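Phosphodiesterase (Salpingoeca rosetta, PDB 7CJ3) is a bacteriorhodopsin-like membrane protein whose transmembrane domain, a bundle of helices, binds retinal. Local coordinates at residues W134-Y143 against V156-L167. Residues are numbered along the deposited sequence; the frame is centred on the assembly and turned at random.
Sequences WIITCPTLLY and VSDIATADALLL. With RET (retinal), chain K; OLC ((2R)-2,3-dihydroxypropyl (9Z)-octadec-9-enoate), chain R.
Asp-163 OD2 lies among Cys-138 CB, Leu-142 CD1 and the backbone N of Pro-139 on the facing helix. The contact pairs two neighbouring, nearly antiparallel helices (157°) of the rhodopsin-like bundle, joined by a short connection, their axes approaching to 8.6 Å. Asp-163 holds CG opposite its main-chain nitrogen (chi1 -169°), which carries the carboxylate toward Cys-138 and Leu-142.

The helices come closest where Pro-139 meets Ala-160, CA to CA 4.3 Å. There the CB-CG side of the proline ring meets the small methyls, CB against Ala-160 CB and CG against Ala-164 CB. Pro-139 has no N-H, and helix 134-143 kinks: neither its N nor that of Thr-140 bonds to the preceding turn. Thr-140 OG1 instead donates to Ile-136 O at 2.7 Å, nearly along the C=O axis.

Toward Val-156 the seam is apolar. Leu-142 crosses Ile-159 at about a right angle, CD1 to CG2 3.5 Å, while Val-156 CG1 rests on Tyr-143 CA. The far side of Ile-159 packs on helix 178-207.

The same two helices also line the retinal pocket. Cys-138 SG lies against the polyene at C12 and C13, and Thr-137 and Leu-141 lean on Lys-265. At the other end, one face of the Trp-134 indole is covered by retinal C12, 3.6 Å above its plane. Both methyls of Leu-167 meet Trp-134, CD1 at its carbonyl O and CD2 at CE3, and CD2 also reaches retinal C16, 3.6 Å away.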
loop_
_atom_site.group_PDB
_atom_site.type_symbol
_atom_site.label_atom_id
_atom_site.label_comp_id
_atom_site.label_asym_id
_atom_site.label_seq_id
_atom_site.Cartn_x
_atom_site.Cartn_y
_atom_site.Cartn_z
ATOM N N TRP B 134 -2.364 8.653 -16.212
ATOM C CA TRP B 134 -3.034 9.886 -15.736
ATOM C C TRP B 134 -4.210 10.241 -16.664
ATOM O O TRP B 134 -5.321 10.530 -16.130
ATOM C CB TRP B 134 -2.033 11.043 -15.567
ATOM C CG TRP B 134 -1.083 10.886 -14.408
ATOM C CD1 TRP B 134 -1.064 9.866 -13.487
ATOM C CD2 TRP B 134 0.004 11.767 -14.043
ATOM N NE1 TRP B 134 -0.046 10.053 -12.590
ATOM C CE2 TRP B 134 0.621 11.215 -12.898
ATOM C CE3 TRP B 134 0.504 12.977 -14.542
ATOM C CZ2 TRP B 134 1.719 11.816 -12.284
ATOM C CZ3 TRP B 134 1.567 13.590 -13.907
ATOM C CH2 TRP B 134 2.190 12.985 -12.818
ATOM N N ILE B 135 -4.004 10.181 -17.983
ATOM C CA ILE B 135 -5.034 10.572 -18.993
ATOM C C ILE B 135 -6.191 9.558 -19.032
ATOM O O ILE B 135 -7.344 9.993 -19.331
ATOM C CB ILE B 135 -4.373 10.772 -20.370
ATOM C CG1 ILE B 135 -3.629 12.112 -20.398
ATOM C CG2 ILE B 135 -5.391 10.652 -21.512
ATOM C CD1 ILE B 135 -2.495 12.190 -21.427
ATOM N N ILE B 136 -5.932 8.274 -18.757
ATOM C CA ILE B 136 -7.012 7.253 -18.666
ATOM C C ILE B 136 -7.740 7.363 -17.325
ATOM O O ILE B 136 -8.971 7.201 -17.331
ATOM C CB ILE B 136 -6.463 5.841 -18.869
ATOM C CG1 ILE B 136 -5.845 5.690 -20.259
ATOM C CG2 ILE B 136 -7.530 4.794 -18.621
ATOM C CD1 ILE B 136 -4.992 4.442 -20.403
ATOM N N THR B 137 -7.039 7.625 -16.220
ATOM C CA THR B 137 -7.604 7.524 -14.848
ATOM C C THR B 137 -8.148 8.865 -14.306
ATOM O O THR B 137 -9.220 8.847 -13.688
ATOM C CB THR B 137 -6.558 6.932 -13.905
ATOM O OG1 THR B 137 -5.408 7.779 -13.973
ATOM C CG2 THR B 137 -6.199 5.510 -14.275
ATOM N N CYS B 138 -7.451 9.986 -14.461
ATOM C CA CYS B 138 -7.872 11.271 -13.840
ATOM C C CYS B 138 -9.242 11.703 -14.359
ATOM O O CYS B 138 -10.112 12.110 -13.583
ATOM C CB CYS B 138 -6.875 12.392 -14.066
ATOM S SG CYS B 138 -5.327 12.083 -13.184
ATOM N N PRO B 139 -9.463 11.714 -15.690
ATOM C CA PRO B 139 -10.800 12.012 -16.203
ATOM C C PRO B 139 -11.853 11.006 -15.702
ATOM O O PRO B 139 -12.979 11.409 -15.522
ATOM C CB PRO B 139 -10.593 12.070 -17.721
ATOM C CG PRO B 139 -9.104 12.404 -17.862
ATOM C CD PRO B 139 -8.458 11.596 -16.762
ATOM N N THR B 140 -11.475 9.760 -15.416
ATOM C CA THR B 140 -12.406 8.720 -14.894
ATOM C C THR B 140 -12.710 9.006 -13.412
ATOM O O THR B 140 -13.874 8.778 -12.989
ATOM C CB THR B 140 -11.870 7.290 -15.077
ATOM O OG1 THR B 140 -11.536 7.000 -16.443
ATOM C CG2 THR B 140 -12.880 6.270 -14.607
ATOM N N LEU B 141 -11.706 9.454 -12.647
ATOM C CA LEU B 141 -11.870 9.832 -11.212
ATOM C C LEU B 141 -12.821 11.036 -11.111
ATOM O O LEU B 141 -13.648 11.069 -10.170
ATOM C CB LEU B 141 -10.505 10.151 -10.589
ATOM C CG LEU B 141 -9.662 8.937 -10.208
ATOM C CD1 LEU B 141 -8.358 9.361 -9.552
ATOM C CD2 LEU B 141 -10.437 7.990 -9.303
ATOM N N LEU B 142 -12.714 11.985 -12.048
ATOM C CA LEU B 142 -13.605 13.164 -12.113
ATOM C C LEU B 142 -15.036 12.701 -12.395
ATOM O O LEU B 142 -15.961 13.246 -11.772
ATOM C CB LEU B 142 -13.098 14.127 -13.194
ATOM C CG LEU B 142 -11.872 14.939 -12.798
ATOM C CD1 LEU B 142 -11.346 15.723 -13.985
ATOM C CD2 LEU B 142 -12.192 15.854 -11.618
ATOM N N TYR B 143 -15.222 11.734 -13.299
ATOM C CA TYR B 143 -16.562 11.198 -13.645
ATOM C C TYR B 143 -17.143 10.536 -12.393
ATOM O O TYR B 143 -18.344 10.632 -12.138
ATOM C CB TYR B 143 -16.493 10.248 -14.845
ATOM C CG TYR B 143 -17.708 9.364 -14.998
ATOM C CD1 TYR B 143 -18.846 9.818 -15.646
ATOM C CD2 TYR B 143 -17.730 8.086 -14.459
ATOM C CE1 TYR B 143 -19.972 9.019 -15.763
ATOM C CE2 TYR B 143 -18.844 7.274 -14.571
ATOM C CZ TYR B 143 -19.974 7.749 -15.209
ATOM O OH TYR B 143 -21.077 6.953 -15.309
ATOM N N VAL B 156 -19.482 17.713 -15.647
ATOM C CA VAL B 156 -18.529 16.606 -15.352
ATOM C C VAL B 156 -17.634 16.401 -16.574
ATOM O O VAL B 156 -16.399 16.285 -16.422
ATOM C CB VAL B 156 -19.330 15.338 -15.025
ATOM C CG1 VAL B 156 -18.415 14.131 -14.879
ATOM C CG2 VAL B 156 -20.215 15.532 -13.807
ATOM N N SER B 157 -18.284 16.379 -17.740
ATOM C CA SER B 157 -17.693 16.221 -19.094
ATOM C C SER B 157 -16.603 17.277 -19.342
ATOM O O SER B 157 -15.514 16.935 -19.880
ATOM C CB SER B 157 -18.794 16.300 -20.114
ATOM O OG SER B 157 -18.361 15.816 -21.372
ATOM N N ASP B 158 -16.890 18.522 -18.953
ATOM C CA ASP B 158 -16.092 19.716 -19.330
ATOM C C ASP B 158 -14.800 19.734 -18.499
ATOM O O ASP B 158 -13.746 20.152 -19.048
ATOM C CB ASP B 158 -16.978 20.963 -19.270
ATOM C CG ASP B 158 -16.329 22.246 -19.743
ATOM O OD1 ASP B 158 -15.724 22.276 -20.867
ATOM O OD2 ASP B 158 -16.431 23.208 -18.973
ATOM N N ILE B 159 -14.856 19.220 -17.268
ATOM C CA ILE B 159 -13.698 19.120 -16.331
ATOM C C ILE B 159 -12.828 17.914 -16.715
ATOM O O ILE B 159 -11.581 18.039 -16.740
ATOM C CB ILE B 159 -14.225 18.933 -14.892
ATOM C CG1 ILE B 159 -15.166 20.048 -14.426
ATOM C CG2 ILE B 159 -13.080 18.780 -13.914
ATOM C CD1 ILE B 159 -14.618 21.418 -14.686
ATOM N N ALA B 160 -13.468 16.784 -17.020
ATOM C CA ALA B 160 -12.794 15.572 -17.548
ATOM C C ALA B 160 -12.009 15.921 -18.811
ATOM O O ALA B 160 -10.896 15.406 -18.995
ATOM C CB ALA B 160 -13.808 14.502 -17.819
ATOM N N THR B 161 -12.570 16.781 -19.656
ATOM C CA THR B 161 -11.924 17.211 -20.921
ATOM C C THR B 161 -10.733 18.102 -20.578
ATOM O O THR B 161 -9.606 17.770 -21.035
ATOM C CB THR B 161 -12.932 17.868 -21.872
ATOM O OG1 THR B 161 -13.981 16.917 -22.104
ATOM C CG2 THR B 161 -12.309 18.299 -23.184
ATOM N N ALA B 162 -10.969 19.166 -19.792
ATOM C CA ALA B 162 -9.936 20.146 -19.370
ATOM C C ALA B 162 -8.788 19.396 -18.691
ATOM O O ALA B 162 -7.630 19.617 -19.069
ATOM C CB ALA B 162 -10.541 21.172 -18.451
ATOM N N ASP B 163 -9.118 18.464 -17.791
ATOM C CA ASP B 163 -8.114 17.612 -17.112
ATOM C C ASP B 163 -7.247 16.873 -18.146
ATOM O O ASP B 163 -5.997 16.958 -18.052
ATOM C CB ASP B 163 -8.793 16.683 -16.112
ATOM C CG ASP B 163 -7.801 15.980 -15.194
ATOM O OD1 ASP B 163 -6.614 16.393 -15.137
ATOM O OD2 ASP B 163 -8.218 15.033 -14.535
ATOM N N ALA B 164 -7.852 16.173 -19.114
ATOM C CA ALA B 164 -7.102 15.459 -20.177
ATOM C C ALA B 164 -6.176 16.428 -20.938
ATOM O O ALA B 164 -4.976 16.089 -21.102
ATOM C CB ALA B 164 -8.074 14.778 -21.096
ATOM N N LEU B 165 -6.689 17.596 -21.364
ATOM C CA LEU B 165 -5.909 18.607 -22.142
ATOM C C LEU B 165 -4.748 19.136 -21.295
ATOM O O LEU B 165 -3.598 19.213 -21.776
ATOM C CB LEU B 165 -6.842 19.746 -22.577
ATOM C CG LEU B 165 -8.086 19.333 -23.361
ATOM C CD1 LEU B 165 -8.849 20.539 -23.894
ATOM C CD2 LEU B 165 -7.767 18.406 -24.518
ATOM N N LEU B 166 -5.071 19.492 -20.068
ATOM C CA LEU B 166 -4.150 19.823 -18.954
ATOM C C LEU B 166 -2.931 18.904 -18.947
ATOM O O LEU B 166 -1.803 19.407 -18.937
ATOM C CB LEU B 166 -5.010 19.600 -17.712
ATOM C CG LEU B 166 -4.551 20.223 -16.409
ATOM C CD1 LEU B 166 -5.764 20.314 -15.476
ATOM C CD2 LEU B 166 -3.413 19.406 -15.787
ATOM N N LEU B 167 -3.157 17.588 -18.913
ATOM C CA LEU B 167 -2.079 16.592 -18.689
ATOM C C LEU B 167 -1.146 16.540 -19.905
ATOM O O LEU B 167 0.087 16.634 -19.716
ATOM C CB LEU B 167 -2.725 15.239 -18.381
ATOM C CG LEU B 167 -3.395 15.129 -17.015
ATOM C CD1 LEU B 167 -4.280 13.898 -16.919
ATOM C CD2 LEU B 167 -2.355 15.109 -15.911
HETATM C C1 RET K . 1.067 18.412 -14.573
HETATM C C2 RET K . 1.717 19.390 -15.554
HETATM C C3 RET K . 1.975 20.719 -14.998
HETATM C C4 RET K . 0.704 21.338 -14.458
HETATM C C5 RET K . -0.261 20.377 -13.821
HETATM C C6 RET K . -0.053 19.040 -13.749
HETATM C C7 RET K . -0.948 18.226 -12.914
HETATM C C8 RET K . -1.017 16.841 -12.797
HETATM C C9 RET K . -2.031 16.061 -12.166
HETATM C C10 RET K . -2.010 14.643 -12.158
HETATM C C11 RET K . -2.823 13.763 -11.433
HETATM C C12 RET K . -2.752 12.379 -11.316
HETATM C C13 RET K . -3.625 11.529 -10.617
HETATM C C14 RET K . -3.471 10.156 -10.682
HETATM C C15 RET K . -4.527 9.167 -10.477
HETATM C C16 RET K . 0.525 17.276 -15.460
HETATM C C17 RET K . 2.172 17.848 -13.660
HETATM C C18 RET K . -1.483 21.090 -13.280
HETATM C C19 RET K . -3.176 16.713 -11.454
HETATM C C20 RET K . -4.700 12.158 -9.785
HETATM C C18 OLC R . -13.529 9.179 -25.071
HETATM C C10 OLC R . -18.072 4.331 -23.798
HETATM C C9 OLC R . -17.224 4.640 -22.810
HETATM C C17 OLC R . -13.772 8.499 -26.412
HETATM C C11 OLC R . -18.224 5.157 -25.056
HETATM C C8 OLC R . -16.285 5.849 -22.806
HETATM C C16 OLC R . -15.204 7.983 -26.579
HETATM C C12 OLC R . -17.096 4.815 -26.027
HETATM C C7 OLC R . -16.328 6.593 -21.453
HETATM C C15 OLC R . -15.507 7.424 -27.978
HETATM C C13 OLC R . -17.205 5.573 -27.366
HETATM C C6 OLC R . -15.158 6.336 -20.496
HETATM C C14 OLC R . -15.832 5.925 -27.972
HETATM C C5 OLC R . -15.465 6.889 -19.091
HETATM C C4 OLC R . -14.496 6.377 -18.007
HETATM C C3 OLC R . -15.160 5.511 -16.932
#